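Local structure of angiotensin-converting enzyme (6S1Y) at residues W38-S42 / V339-Q343; F143-R147 / N259-F263; W159-A165 / Q478-A484; Q506-A510 / L561-M567. The protein is a mosquito zinc metallopeptidase of the angiotensin-converting enzyme family that probably cleaves peptides by hydrolysis, here with a gamma-polyglutamic acid fragment bound in its active site. All blocks are in the same frame, centred on the assembly; numbering follows the deposited sequence.

Contact 1. Residues W38-S42 / V339-Q343; sequences WEYGS and VRIKQ
Residues 38-42 are helical and belong to helix 12-42; residues 339-342 form an extended strand paired antiparallel with strand 329-332. The axes of the short segments run at 20° and approach to 10.8 Å; the nearest CA atoms, of Ser-42 and Lys-342, lie 7.7 Å apart. The helix packs on one side of this two-stranded sheet; Ile-341, its CB directed away from the helix, touches Glu-358 and Ile-362 of the HExxH helix 349-368, and the Lys-342 side chain lies about 7 Å from the bound ligand, so the contact backs the active site. Trp-38 (chi1 t) lays its indole between helix and strand. Over one face passes Arg-340 (chi1 m, then extended): CD sits 4.1 Å from the six-membered ring centroid, a CH-pi contact, and CZ 4.7 Å from the five-membered ring centroid, a cation-pi pair. Lys-342 starts extended, then folds (chi3 and chi4 p), bringing NZ to Gly-41 O in a weak 3.4 Å hydrogen bond. Ser-42 OG donates to Trp-38 O at 2.7 Å. Arg-340 also forms a salt bridge to Asp-338, and Lys-342 a hydrogen bond to Val-325 O. An indole face, the Gly-41 carbonyl and outside acceptors thus accommodate two buried cations.

Contact 2. Residues F143-R147 / N259-F263; sequences FANHR and NIADF
Arg-147 lays its aliphatic part over the ring face of Phe-263: CD is 3.8 Å from the ring centroid, a CH-pi contact, while CZ at 5.0 Å from that centroid adds at most a weak cation-pi attraction. Helix geometry ends at Asn-145, and His-146 turns out (phi/psi -93/130); across from them, 261-263 have helical phi/psi without the regular hydrogen bonds. Arg-147 curls back with chi1 and chi2 both m, so that NH1 donates to Ala-144 O at 2.7 Å, and NH2 makes a weak bond to the same oxygen at 3.2 Å. A further weak bond runs from Arg-147 NH2 to Asn-259 O at 3.0 Å. The arginine thus folds back on the C-terminal carbonyl of its own helix and bridges weakly to the facing loop. Ile-260 CG2 covers a guanidinium face, 3.9 Å from Arg-147 NH1. The CA atoms of Ala-144 and Asn-259 are 5.1 Å apart. Ala-144 CB touches Asn-259 ND2 at 3.3 Å; this amide donates to Gly-250 O. The contact joins the end of helix 135-145 to the loop between strand 244-245 and helix 276-281, with Tyr-233 and Lys-232 of helix 203-233 touching Arg-147 and Phe-263 respectively.

Contact 3. Residues W159-A165 / Q478-A484; sequences WYNATGA and QDFDPPA
Residues 159-163 end helix 149-163, which Gly-164 leaves (phi/psi -107/-91); 478-484 is a loop closing in a 3-10 turn at 482-484. At its start, Gln-478 O lies 3.8 Å from Ala-165 CB, and Asp-479 follows, its carboxylate accepting from Thr-476 N. The extended Phe-480 (phi/psi -150/94) brings its O to 3.0 Å from Gly-164 CA; a side chain at 164 would clash with that oxygen. Here the CA atoms of Ala-165 and Phe-480 are 4.4 Å apart, those of Gly-164 and Asp-481 4.6 Å. A water bridges the two segments, accepting from Ala-165 N (2.9 Å) and Phe-480 N (3.0 Å) and donating to Tyr-160 O (3.2 Å) and Asp-481 OD1 (2.9 Å). Asp-481 also binds Trp-460 and Arg-475. Pro-483 C packs at 3.5 Å on Thr-163 O. Ala-484 completes the turn, its N bonded to Asp-481 O (3.0 Å) and its CB over the Tyr-160 ring face, 3.9 Å from the centroid. Ala-484 O accepts from Trp-159 NE1 (chi1 t) at 3.0 Å and from Trp-253. Thr-163 OG1, which donates to Trp-159 O (3.0 Å), lies 3.1 Å from Ala-484 CA. The arrangement is the C terminus of a helix, left at Gly-164, docked on a 3-10 segment, and the chain continues from there directly into Lys-485, Tyr-486 and His-487 of the ligand pocket.

Contact 4. Residues Q506-A510 / L561-M567; sequences QFHRA and LTGERKM
Gln-506 (chi1 m, chi2 t) extends from regular helix 495-514 toward the chain that follows helix 554-562, and both ends of its amide are satisfied there: NE2 donates to Lys-566 O at 3.0 Å and nearly linearly (173°), while OE1 accepts from the backbone N of Ser-568. The amide thus bonds to backbone either side of Met-567. Helix 554-562 ends at Thr-562; Gly-563 takes positive phi (69°), and Glu-564 N then donates to Thr-562 OG1 at 2.9 Å, forming an ST turn; this hydroxyl also makes a weak hydrogen bond to Met-558 O. Arg-509 NH2 and Glu-564 OE1 form a long salt bridge of 3.7 Å, supplemented by a water that accepts from Arg-509 NH2 (2.9 Å) and donates to Glu-564 OE2 (2.8 Å); Arg-509 NH1 has long, weak ion pairs to Asp-570 and Glu-574. Ala-510 CB lies 3.3 Å from Leu-561 O, and Phe-507 CD1 meets Leu-561 CD2 and Thr-562 CG2, each at 3.9 Å. Phe-507 also packs edge-to-face on Phe-383 of helix 381-395, which carries the zinc ligand Glu-385. This is a helix C terminus, turned by glycine and an ST turn, packed on another helix's flank in a predominantly helical metallopeptidase fold.

In the fold
From the N terminus, helix 12-42 ends at contact 1, which closes a loop of 296 intervening residues on strand 339-342, just before the HExxH helix 349-368 that carries zinc ligands His-357 and His-361. Contact 2 lies wholly within that span, joining the end of helix 135-145 to the 259-263 loop. The next helix, 149-163, enters contact 3, whose partner lies far on at 478-484; contact 3 therefore crosses both earlier contacts, and its nearest atoms come within about 6 Å of contact 2. Contact 4 follows in series, linking helix 495-514 to the end of helix 554-562, on the opposite side of the chain's centre from contact 3.

Contact 1. Residues W38-S42 / V339-Q343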
loop_
_atom_site.group_PDB
_atom_site.type_symbol
_atom_site.label_atom_id
_atom_site.label_comp_id
_atom_site.label_asym_id
_atom_site.label_seq_id
_atom_site.Cartn_x
_atom_site.Cartn_y
_atom_site.Cartn_z
ATOM N N TRP A 38 -17.894 7.403 -0.927
ATOM C CA TRP A 38 -17.497 7.510 -2.326
ATOM C C TRP A 38 -17.812 8.887 -2.898
ATOM O O TRP A 38 -16.993 9.472 -3.621
ATOM C CB TRP A 38 -18.194 6.428 -3.137
ATOM C CG TRP A 38 -18.060 6.599 -4.596
ATOM C CD1 TRP A 38 -18.911 7.282 -5.422
ATOM C CD2 TRP A 38 -17.024 6.069 -5.435
ATOM N NE1 TRP A 38 -18.465 7.206 -6.720
ATOM C CE2 TRP A 38 -17.313 6.468 -6.759
ATOM C CE3 TRP A 38 -15.885 5.286 -5.197
ATOM C CZ2 TRP A 38 -16.498 6.123 -7.842
ATOM C CZ3 TRP A 38 -15.076 4.936 -6.282
ATOM C CH2 TRP A 38 -15.385 5.362 -7.583
ATOM N N GLU A 39 -19.003 9.414 -2.614
ATOM C CA GLU A 39 -19.387 10.694 -3.196
ATOM C C GLU A 39 -18.460 11.806 -2.717
ATOM O O GLU A 39 -18.033 12.663 -3.501
ATOM C CB GLU A 39 -20.842 11.008 -2.850
ATOM C CG GLU A 39 -21.850 10.201 -3.671
ATOM C CD GLU A 39 -21.764 10.514 -5.159
ATOM O OE1 GLU A 39 -21.707 9.567 -5.978
ATOM O OE2 GLU A 39 -21.731 11.717 -5.506
ATOM N N TYR A 40 -18.120 11.803 -1.433
ATOM C CA TYR A 40 -17.137 12.752 -0.949
ATOM C C TYR A 40 -15.784 12.493 -1.602
ATOM O O TYR A 40 -15.152 13.415 -2.143
ATOM C CB TYR A 40 -17.066 12.669 0.574
ATOM C CG TYR A 40 -16.108 13.645 1.181
ATOM C CD1 TYR A 40 -16.313 15.016 1.054
ATOM C CD2 TYR A 40 -14.990 13.205 1.884
ATOM C CE1 TYR A 40 -15.430 15.917 1.603
ATOM C CE2 TYR A 40 -14.112 14.101 2.447
ATOM C CZ TYR A 40 -14.338 15.456 2.305
ATOM O OH TYR A 40 -13.456 16.354 2.853
ATOM N N GLY A 41 -15.332 11.235 -1.596
ATOM C CA GLY A 41 -14.032 10.928 -2.173
ATOM C C GLY A 41 -13.898 11.411 -3.599
ATOM O O GLY A 41 -12.813 11.840 -4.016
ATOM N N SER A 42 -14.998 11.370 -4.357
ATOM C CA SER A 42 -15.042 11.755 -5.763
ATOM C C SER A 42 -15.282 13.236 -5.965
ATOM O O SER A 42 -15.121 13.735 -7.083
ATOM C CB SER A 42 -16.167 11.011 -6.487
ATOM O OG SER A 42 -16.101 9.632 -6.195
ATOM N N VAL A 339 -18.616 -2.692 -7.734
ATOM C CA VAL A 339 -17.223 -2.560 -7.337
ATOM C C VAL A 339 -16.602 -1.504 -8.235
ATOM O O VAL A 339 -16.894 -1.457 -9.439
ATOM C CB VAL A 339 -16.472 -3.910 -7.439
ATOM C CG1 VAL A 339 -17.017 -4.901 -6.402
ATOM C CG2 VAL A 339 -16.574 -4.492 -8.841
ATOM N N ARG A 340 -15.761 -0.644 -7.654
ATOM C CA ARG A 340 -15.297 0.509 -8.408
ATOM C C ARG A 340 -13.875 0.896 -8.026
ATOM O O ARG A 340 -13.456 0.767 -6.875
ATOM C CB ARG A 340 -16.203 1.732 -8.197
ATOM C CG ARG A 340 -17.677 1.430 -8.227
ATOM C CD ARG A 340 -18.512 2.691 -8.072
ATOM N NE ARG A 340 -19.839 2.377 -7.548
ATOM C CZ ARG A 340 -20.750 3.285 -7.221
ATOM N NH1 ARG A 340 -20.487 4.570 -7.376
ATOM N NH2 ARG A 340 -21.920 2.899 -6.731
ATOM N N ILE A 341 -13.165 1.431 -9.013
ATOM C CA ILE A 341 -11.849 2.011 -8.821
ATOM C C ILE A 341 -11.942 3.496 -9.105
ATOM O O ILE A 341 -12.605 3.919 -10.062
ATOM C CB ILE A 341 -10.795 1.326 -9.725
ATOM C CG1 ILE A 341 -10.464 -0.051 -9.150
ATOM C CG2 ILE A 341 -9.560 2.212 -9.886
ATOM C CD1 ILE A 341 -9.553 -0.923 -10.033
ATOM N N LYS A 342 -11.268 4.284 -8.279
ATOM C CA LYS A 342 -11.088 5.710 -8.507
ATOM C C LYS A 342 -9.582 5.924 -8.605
ATOM O O LYS A 342 -8.859 5.785 -7.609
ATOM C CB LYS A 342 -11.718 6.532 -7.382
ATOM C CG LYS A 342 -11.521 8.028 -7.518
ATOM C CD LYS A 342 -12.512 8.804 -6.633
ATOM C CE LYS A 342 -12.449 8.376 -5.165
ATOM N NZ LYS A 342 -11.240 8.883 -4.469
ATOM N N GLN A 343 -9.107 6.228 -9.804
ATOM C CA GLN A 343 -7.685 6.360 -10.061
ATOM C C GLN A 343 -7.464 7.458 -11.082
ATOM O O GLN A 343 -8.111 7.473 -12.138
ATOM C CB GLN A 343 -7.083 5.041 -10.567
ATOM C CG GLN A 343 -5.563 5.087 -10.716
ATOM C CD GLN A 343 -4.949 3.723 -10.988
ATOM O OE1 GLN A 343 -5.540 2.685 -10.700
ATOM N NE2 GLN A 343 -3.741 3.727 -11.548
#

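Contact 2. Residues F143-R147 / N259-F263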
loop_
_atom_site.group_PDB
_atom_site.type_symbol
_atom_site.label_atom_id
_atom_site.label_comp_id
_atom_site.label_asym_id
_atom_site.label_seq_id
_atom_site.Cartn_x
_atom_site.Cartn_y
_atom_site.Cartn_z
ATOM N N PHE A 143 9.027 14.776 -9.841
ATOM C CA PHE A 143 9.943 13.935 -9.078
ATOM C C PHE A 143 10.361 12.710 -9.888
ATOM O O PHE A 143 11.530 12.309 -9.862
ATOM C CB PHE A 143 9.309 13.554 -7.739
ATOM C CG PHE A 143 9.573 14.576 -6.656
ATOM C CD1 PHE A 143 8.729 15.661 -6.478
ATOM C CD2 PHE A 143 10.701 14.471 -5.864
ATOM C CE1 PHE A 143 8.991 16.618 -5.510
ATOM C CE2 PHE A 143 10.983 15.424 -4.897
ATOM C CZ PHE A 143 10.117 16.514 -4.725
ATOM N N ALA A 144 9.446 12.141 -10.671
ATOM C CA ALA A 144 9.793 10.921 -11.398
ATOM C C ALA A 144 10.865 11.188 -12.461
ATOM O O ALA A 144 11.820 10.408 -12.593
ATOM C CB ALA A 144 8.548 10.296 -12.020
ATOM N N ASN A 145 10.779 12.312 -13.164
ATOM C CA ASN A 145 11.541 12.498 -14.386
ATOM C C ASN A 145 12.541 13.646 -14.381
ATOM O O ASN A 145 13.399 13.671 -15.266
ATOM C CB ASN A 145 10.593 12.735 -15.580
ATOM C CG ASN A 145 9.547 11.640 -15.727
ATOM O OD1 ASN A 145 8.363 11.922 -15.801
ATOM N ND2 ASN A 145 9.986 10.394 -15.773
ATOM N N HIS A 146 12.445 14.608 -13.462
ATOM C CA HIS A 146 13.334 15.759 -13.484
ATOM C C HIS A 146 14.549 15.509 -12.604
ATOM O O HIS A 146 14.407 15.136 -11.438
ATOM C CB HIS A 146 12.643 17.028 -12.985
ATOM C CG HIS A 146 11.565 17.538 -13.885
ATOM N ND1 HIS A 146 11.241 18.875 -13.960
ATOM C CD2 HIS A 146 10.713 16.895 -14.719
ATOM C CE1 HIS A 146 10.249 19.036 -14.816
ATOM N NE2 HIS A 146 9.912 17.852 -15.294
ATOM N N ARG A 147 15.738 15.754 -13.151
ATOM C CA ARG A 147 16.973 15.538 -12.416
ATOM C C ARG A 147 17.660 16.852 -12.058
ATOM O O ARG A 147 18.861 17.005 -12.288
ATOM C CB ARG A 147 17.928 14.680 -13.241
ATOM C CG ARG A 147 17.281 13.455 -13.861
ATOM C CD ARG A 147 16.869 12.421 -12.819
ATOM N NE ARG A 147 16.255 11.285 -13.500
ATOM C CZ ARG A 147 15.093 10.717 -13.175
ATOM N NH1 ARG A 147 14.404 11.129 -12.126
ATOM N NH2 ARG A 147 14.632 9.698 -13.903
ATOM N N ASN A 259 11.689 5.190 -10.191
ATOM C CA ASN A 259 11.863 6.282 -11.151
ATOM C C ASN A 259 13.316 6.681 -11.379
ATOM O O ASN A 259 13.598 7.377 -12.360
ATOM C CB ASN A 259 11.082 7.526 -10.710
ATOM C CG ASN A 259 9.591 7.372 -10.898
ATOM O OD1 ASN A 259 9.139 6.858 -11.924
ATOM N ND2 ASN A 259 8.813 7.792 -9.898
ATOM N N ILE A 260 14.250 6.272 -10.520
ATOM C CA ILE A 260 15.657 6.498 -10.818
ATOM C C ILE A 260 16.370 5.202 -11.201
ATOM O O ILE A 260 17.609 5.150 -11.197
ATOM C CB ILE A 260 16.376 7.222 -9.672
ATOM C CG1 ILE A 260 16.234 6.509 -8.330
ATOM C CG2 ILE A 260 15.836 8.654 -9.532
ATOM C CD1 ILE A 260 17.163 5.315 -8.154
ATOM N N ALA A 261 15.624 4.153 -11.561
ATOM C CA ALA A 261 16.265 2.880 -11.887
ATOM C C ALA A 261 17.177 3.006 -13.105
ATOM O O ALA A 261 18.337 2.588 -13.070
ATOM C CB ALA A 261 15.222 1.790 -12.120
ATOM N N ASP A 262 16.670 3.577 -14.205
ATOM C CA ASP A 262 17.496 3.682 -15.402
ATOM C C ASP A 262 18.636 4.663 -15.192
ATOM O O ASP A 262 19.761 4.406 -15.623
ATOM C CB ASP A 262 16.655 4.107 -16.612
ATOM C CG ASP A 262 15.726 3.002 -17.093
ATOM O OD1 ASP A 262 15.815 1.860 -16.572
ATOM O OD2 ASP A 262 14.894 3.270 -17.983
ATOM N N PHE A 263 18.347 5.802 -14.565
ATOM C CA PHE A 263 19.351 6.810 -14.214
ATOM C C PHE A 263 20.538 6.230 -13.440
ATOM O O PHE A 263 21.650 6.746 -13.548
ATOM C CB PHE A 263 18.627 7.877 -13.374
ATOM C CG PHE A 263 19.397 9.128 -13.149
ATOM C CD1 PHE A 263 19.802 9.910 -14.219
ATOM C CD2 PHE A 263 19.659 9.571 -11.848
ATOM C CE1 PHE A 263 20.499 11.092 -14.006
ATOM C CE2 PHE A 263 20.349 10.746 -11.630
ATOM C CZ PHE A 263 20.776 11.508 -12.706
#

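Contact 3. Residues W159-A165 / Q478-A484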
loop_
_atom_site.group_PDB
_atom_site.type_symbol
_atom_site.label_atom_id
_atom_site.label_comp_id
_atom_site.label_asym_id
_atom_site.label_seq_id
_atom_site.Cartn_x
_atom_site.Cartn_y
_atom_site.Cartn_z
ATOM N N TRP A 159 5.709 20.895 -0.837
ATOM C CA TRP A 159 4.751 19.841 -0.532
ATOM C C TRP A 159 4.614 19.637 0.972
ATOM O O TRP A 159 3.499 19.627 1.511
ATOM C CB TRP A 159 5.160 18.524 -1.204
ATOM C CG TRP A 159 4.251 17.405 -0.775
ATOM C CD1 TRP A 159 4.519 16.421 0.134
ATOM C CD2 TRP A 159 2.896 17.190 -1.204
ATOM N NE1 TRP A 159 3.421 15.606 0.299
ATOM C CE2 TRP A 159 2.419 16.051 -0.522
ATOM C CE3 TRP A 159 2.049 17.845 -2.112
ATOM C CZ2 TRP A 159 1.135 15.555 -0.716
ATOM C CZ3 TRP A 159 0.780 17.358 -2.299
ATOM C CH2 TRP A 159 0.327 16.228 -1.596
ATOM N N TYR A 160 5.742 19.442 1.662
ATOM C CA TYR A 160 5.724 19.122 3.084
ATOM C C TYR A 160 5.251 20.312 3.915
ATOM O O TYR A 160 4.552 20.131 4.914
ATOM C CB TYR A 160 7.126 18.663 3.529
ATOM C CG TYR A 160 7.442 17.208 3.240
ATOM C CD1 TYR A 160 7.829 16.783 1.945
ATOM C CD2 TYR A 160 7.302 16.243 4.225
ATOM C CE1 TYR A 160 8.071 15.425 1.663
ATOM C CE2 TYR A 160 7.547 14.883 3.953
ATOM C CZ TYR A 160 7.946 14.490 2.689
ATOM O OH TYR A 160 8.203 13.168 2.475
ATOM N N ASN A 161 5.619 21.537 3.531
ATOM C CA ASN A 161 5.145 22.696 4.287
ATOM C C ASN A 161 3.621 22.835 4.183
ATOM O O ASN A 161 2.983 23.327 5.110
ATOM C CB ASN A 161 5.845 23.985 3.819
ATOM C CG ASN A 161 7.228 24.196 4.487
ATOM O OD1 ASN A 161 7.947 23.223 4.801
ATOM N ND2 ASN A 161 7.610 25.461 4.702
ATOM N N ALA A 162 3.020 22.370 3.092
ATOM C CA ALA A 162 1.593 22.532 2.870
ATOM C C ALA A 162 0.750 21.382 3.417
ATOM O O ALA A 162 -0.409 21.614 3.803
ATOM C CB ALA A 162 1.318 22.683 1.367
ATOM N N THR A 163 1.276 20.155 3.468
ATOM C CA THR A 163 0.461 19.013 3.851
ATOM C C THR A 163 0.817 18.465 5.223
ATOM O O THR A 163 0.136 17.546 5.693
ATOM C CB THR A 163 0.554 17.877 2.803
ATOM O OG1 THR A 163 1.907 17.396 2.675
ATOM C CG2 THR A 163 0.059 18.367 1.461
ATOM N N GLY A 164 1.821 19.016 5.903
ATOM C CA GLY A 164 2.300 18.527 7.180
ATOM C C GLY A 164 1.882 19.474 8.293
ATOM O O GLY A 164 0.829 19.257 8.947
ATOM N N ALA A 165 2.710 20.469 8.623
ATOM C CA ALA A 165 2.461 21.309 9.796
ATOM C C ALA A 165 1.069 21.924 9.847
ATOM O O ALA A 165 0.502 22.007 10.944
ATOM C CB ALA A 165 3.511 22.432 9.861
ATOM N N GLN A 478 8.944 22.789 14.637
ATOM C CA GLN A 478 7.896 23.647 14.093
ATOM C C GLN A 478 7.310 23.061 12.813
ATOM O O GLN A 478 6.169 23.374 12.465
ATOM C CB GLN A 478 8.436 25.048 13.817
ATOM C CG GLN A 478 8.832 25.807 15.077
ATOM C CD GLN A 478 9.891 26.858 14.801
ATOM O OE1 GLN A 478 10.921 26.912 15.484
ATOM N NE2 GLN A 478 9.647 27.697 13.787
ATOM N N ASP A 479 8.082 22.240 12.090
ATOM C CA ASP A 479 7.547 21.418 11.022
ATOM C C ASP A 479 6.851 20.211 11.635
ATOM O O ASP A 479 7.090 19.859 12.793
ATOM C CB ASP A 479 8.652 20.959 10.076
ATOM C CG ASP A 479 9.496 22.113 9.573
ATOM O OD1 ASP A 479 8.917 23.084 9.038
ATOM O OD2 ASP A 479 10.742 22.064 9.736
ATOM N N PHE A 480 5.953 19.595 10.859
ATOM C CA PHE A 480 5.345 18.338 11.314
ATOM C C PHE A 480 5.007 17.504 10.068
ATOM O O PHE A 480 3.932 17.633 9.481
ATOM C CB PHE A 480 4.122 18.584 12.178
ATOM C CG PHE A 480 3.400 17.319 12.552
ATOM C CD1 PHE A 480 4.058 16.312 13.201
ATOM C CD2 PHE A 480 2.083 17.141 12.233
ATOM C CE1 PHE A 480 3.413 15.144 13.530
ATOM C CE2 PHE A 480 1.428 15.976 12.570
ATOM C CZ PHE A 480 2.094 14.975 13.218
ATOM N N ASP A 481 5.926 16.634 9.703
ATOM C CA ASP A 481 5.982 16.102 8.353
ATOM C C ASP A 481 5.241 14.792 8.082
ATOM O O ASP A 481 4.929 14.511 6.921
ATOM C CB ASP A 481 7.464 15.960 7.974
ATOM C CG ASP A 481 8.142 17.310 7.794
ATOM O OD1 ASP A 481 7.475 18.188 7.193
ATOM O OD2 ASP A 481 9.316 17.494 8.244
ATOM N N PRO A 482 4.909 13.992 9.088
ATOM C CA PRO A 482 4.222 12.697 8.825
ATOM C C PRO A 482 2.955 12.826 7.998
ATOM O O PRO A 482 2.685 11.960 7.149
ATOM C CB PRO A 482 3.913 12.180 10.240
ATOM C CG PRO A 482 5.086 12.718 11.025
ATOM C CD PRO A 482 5.309 14.106 10.506
ATOM N N PRO A 483 2.129 13.856 8.206
ATOM C CA PRO A 483 0.857 13.919 7.449
ATOM C C PRO A 483 1.033 14.200 5.958
ATOM O O PRO A 483 0.056 14.097 5.211
ATOM C CB PRO A 483 0.079 15.058 8.136
ATOM C CG PRO A 483 0.734 15.200 9.482
ATOM C CD PRO A 483 2.196 14.894 9.245
ATOM N N ALA A 484 2.241 14.565 5.516
ATOM C CA ALA A 484 2.550 14.716 4.103
ATOM C C ALA A 484 2.438 13.409 3.330
ATOM O O ALA A 484 2.632 13.398 2.115
ATOM C CB ALA A 484 3.962 15.280 3.935
HETATM O O HOH W 1 5.513 20.177 7.952
#

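Contact 4. Residues Q506-A510 / L561-M567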
loop_
_atom_site.group_PDB
_atom_site.type_symbol
_atom_site.label_atom_id
_atom_site.label_comp_id
_atom_site.label_asym_id
_atom_site.label_seq_id
_atom_site.Cartn_x
_atom_site.Cartn_y
_atom_site.Cartn_z
ATOM N N GLN A 506 5.645 -15.267 -1.207
ATOM C CA GLN A 506 5.170 -16.616 -0.904
ATOM C C GLN A 506 4.048 -17.026 -1.853
ATOM O O GLN A 506 4.055 -18.137 -2.385
ATOM C CB GLN A 506 4.716 -16.682 0.552
ATOM C CG GLN A 506 5.831 -16.376 1.539
ATOM C CD GLN A 506 5.395 -16.453 2.967
ATOM O OE1 GLN A 506 5.215 -15.424 3.640
ATOM N NE2 GLN A 506 5.243 -17.667 3.472
ATOM N N PHE A 507 3.089 -16.130 -2.096
ATOM C CA PHE A 507 2.003 -16.398 -3.037
ATOM C C PHE A 507 2.550 -16.587 -4.452
ATOM O O PHE A 507 2.172 -17.528 -5.162
ATOM C CB PHE A 507 0.993 -15.245 -3.013
ATOM C CG PHE A 507 0.257 -15.069 -1.696
ATOM C CD1 PHE A 507 0.224 -16.071 -0.748
ATOM C CD2 PHE A 507 -0.441 -13.904 -1.443
ATOM C CE1 PHE A 507 -0.486 -15.906 0.429
ATOM C CE2 PHE A 507 -1.150 -13.728 -0.264
ATOM C CZ PHE A 507 -1.171 -14.725 0.675
ATOM N N HIS A 508 3.440 -15.685 -4.884
ATOM C CA HIS A 508 4.029 -15.788 -6.218
ATOM C C HIS A 508 4.755 -17.114 -6.405
ATOM O O HIS A 508 4.655 -17.740 -7.466
ATOM C CB HIS A 508 4.986 -14.616 -6.434
ATOM C CG HIS A 508 5.715 -14.625 -7.747
ATOM N ND1 HIS A 508 5.079 -14.445 -8.951
ATOM C CD2 HIS A 508 7.033 -14.727 -8.033
ATOM C CE1 HIS A 508 5.967 -14.447 -9.927
ATOM N NE2 HIS A 508 7.161 -14.624 -9.397
ATOM N N ARG A 509 5.517 -17.540 -5.400
ATOM C CA ARG A 509 6.254 -18.792 -5.509
ATOM C C ARG A 509 5.298 -19.965 -5.672
ATOM O O ARG A 509 5.528 -20.850 -6.506
ATOM C CB ARG A 509 7.129 -18.988 -4.275
ATOM C CG ARG A 509 7.842 -20.351 -4.208
ATOM C CD ARG A 509 8.912 -20.392 -3.133
ATOM N NE ARG A 509 8.356 -20.273 -1.797
ATOM C CZ ARG A 509 9.081 -20.203 -0.688
ATOM N NH1 ARG A 509 10.412 -20.240 -0.758
ATOM N NH2 ARG A 509 8.478 -20.091 0.490
ATOM N N ALA A 510 4.224 -19.988 -4.883
ATOM C CA ALA A 510 3.249 -21.064 -4.981
ATOM C C ALA A 510 2.548 -21.053 -6.329
ATOM O O ALA A 510 2.311 -22.110 -6.923
ATOM C CB ALA A 510 2.237 -20.943 -3.842
ATOM N N LEU A 561 -3.228 -21.900 -0.485
ATOM C CA LEU A 561 -2.447 -21.627 -1.685
ATOM C C LEU A 561 -1.006 -22.097 -1.589
ATOM O O LEU A 561 -0.431 -22.493 -2.606
ATOM C CB LEU A 561 -2.456 -20.129 -1.978
ATOM C CG LEU A 561 -1.604 -19.687 -3.158
ATOM C CD1 LEU A 561 -1.965 -20.440 -4.392
ATOM C CD2 LEU A 561 -1.793 -18.203 -3.359
ATOM N N THR A 562 -0.416 -22.076 -0.401
ATOM C CA THR A 562 1.017 -22.287 -0.254
ATOM C C THR A 562 1.391 -23.564 0.477
ATOM O O THR A 562 2.567 -23.948 0.439
ATOM C CB THR A 562 1.649 -21.105 0.504
ATOM O OG1 THR A 562 1.377 -21.219 1.904
ATOM C CG2 THR A 562 1.088 -19.786 0.005
ATOM N N GLY A 563 0.451 -24.222 1.155
ATOM C CA GLY A 563 0.811 -25.322 2.019
ATOM C C GLY A 563 1.570 -24.916 3.261
ATOM O O GLY A 563 1.912 -25.778 4.080
ATOM N N GLU A 564 1.844 -23.634 3.429
ATOM C CA GLU A 564 2.487 -23.119 4.620
ATOM C C GLU A 564 1.470 -22.288 5.382
ATOM O O GLU A 564 0.482 -21.805 4.820
ATOM C CB GLU A 564 3.714 -22.282 4.271
ATOM C CG GLU A 564 4.854 -23.077 3.663
ATOM C CD GLU A 564 5.945 -22.177 3.120
ATOM O OE1 GLU A 564 5.602 -21.090 2.568
ATOM O OE2 GLU A 564 7.129 -22.566 3.248
ATOM N N ARG A 565 1.723 -22.131 6.671
ATOM C CA ARG A 565 0.800 -21.440 7.554
ATOM C C ARG A 565 1.431 -20.226 8.219
ATOM O O ARG A 565 0.834 -19.663 9.141
ATOM C CB ARG A 565 0.273 -22.417 8.608
ATOM C CG ARG A 565 -0.347 -23.675 7.989
ATOM C CD ARG A 565 -0.756 -24.694 9.036
ATOM N NE ARG A 565 -1.368 -24.067 10.204
ATOM C CZ ARG A 565 -2.648 -23.700 10.272
ATOM N NH1 ARG A 565 -3.465 -23.886 9.239
ATOM N NH2 ARG A 565 -3.106 -23.138 11.375
ATOM N N LYS A 566 2.605 -19.786 7.771
ATOM C CA LYS A 566 3.234 -18.624 8.385
ATOM C C LYS A 566 3.818 -17.690 7.333
ATOM O O LYS A 566 4.221 -18.105 6.244
ATOM C CB LYS A 566 4.309 -19.061 9.394
ATOM C CG LYS A 566 3.691 -19.570 10.704
ATOM C CD LYS A 566 4.725 -19.996 11.739
ATOM C CE LYS A 566 4.136 -19.997 13.164
ATOM N NZ LYS A 566 3.889 -18.610 13.715
ATOM N N MET A 567 3.799 -16.401 7.663
ATOM C CA MET A 567 4.575 -15.418 6.919
ATOM C C MET A 567 6.062 -15.717 7.081
ATOM O O MET A 567 6.544 -15.967 8.195
ATOM C CB MET A 567 4.247 -14.019 7.433
ATOM C CG MET A 567 5.157 -12.908 6.961
ATOM S SD MET A 567 4.565 -11.293 7.556
ATOM C CE MET A 567 5.389 -11.171 9.158
HETATM O O HOH W 2 8.842 -20.329 3.341
#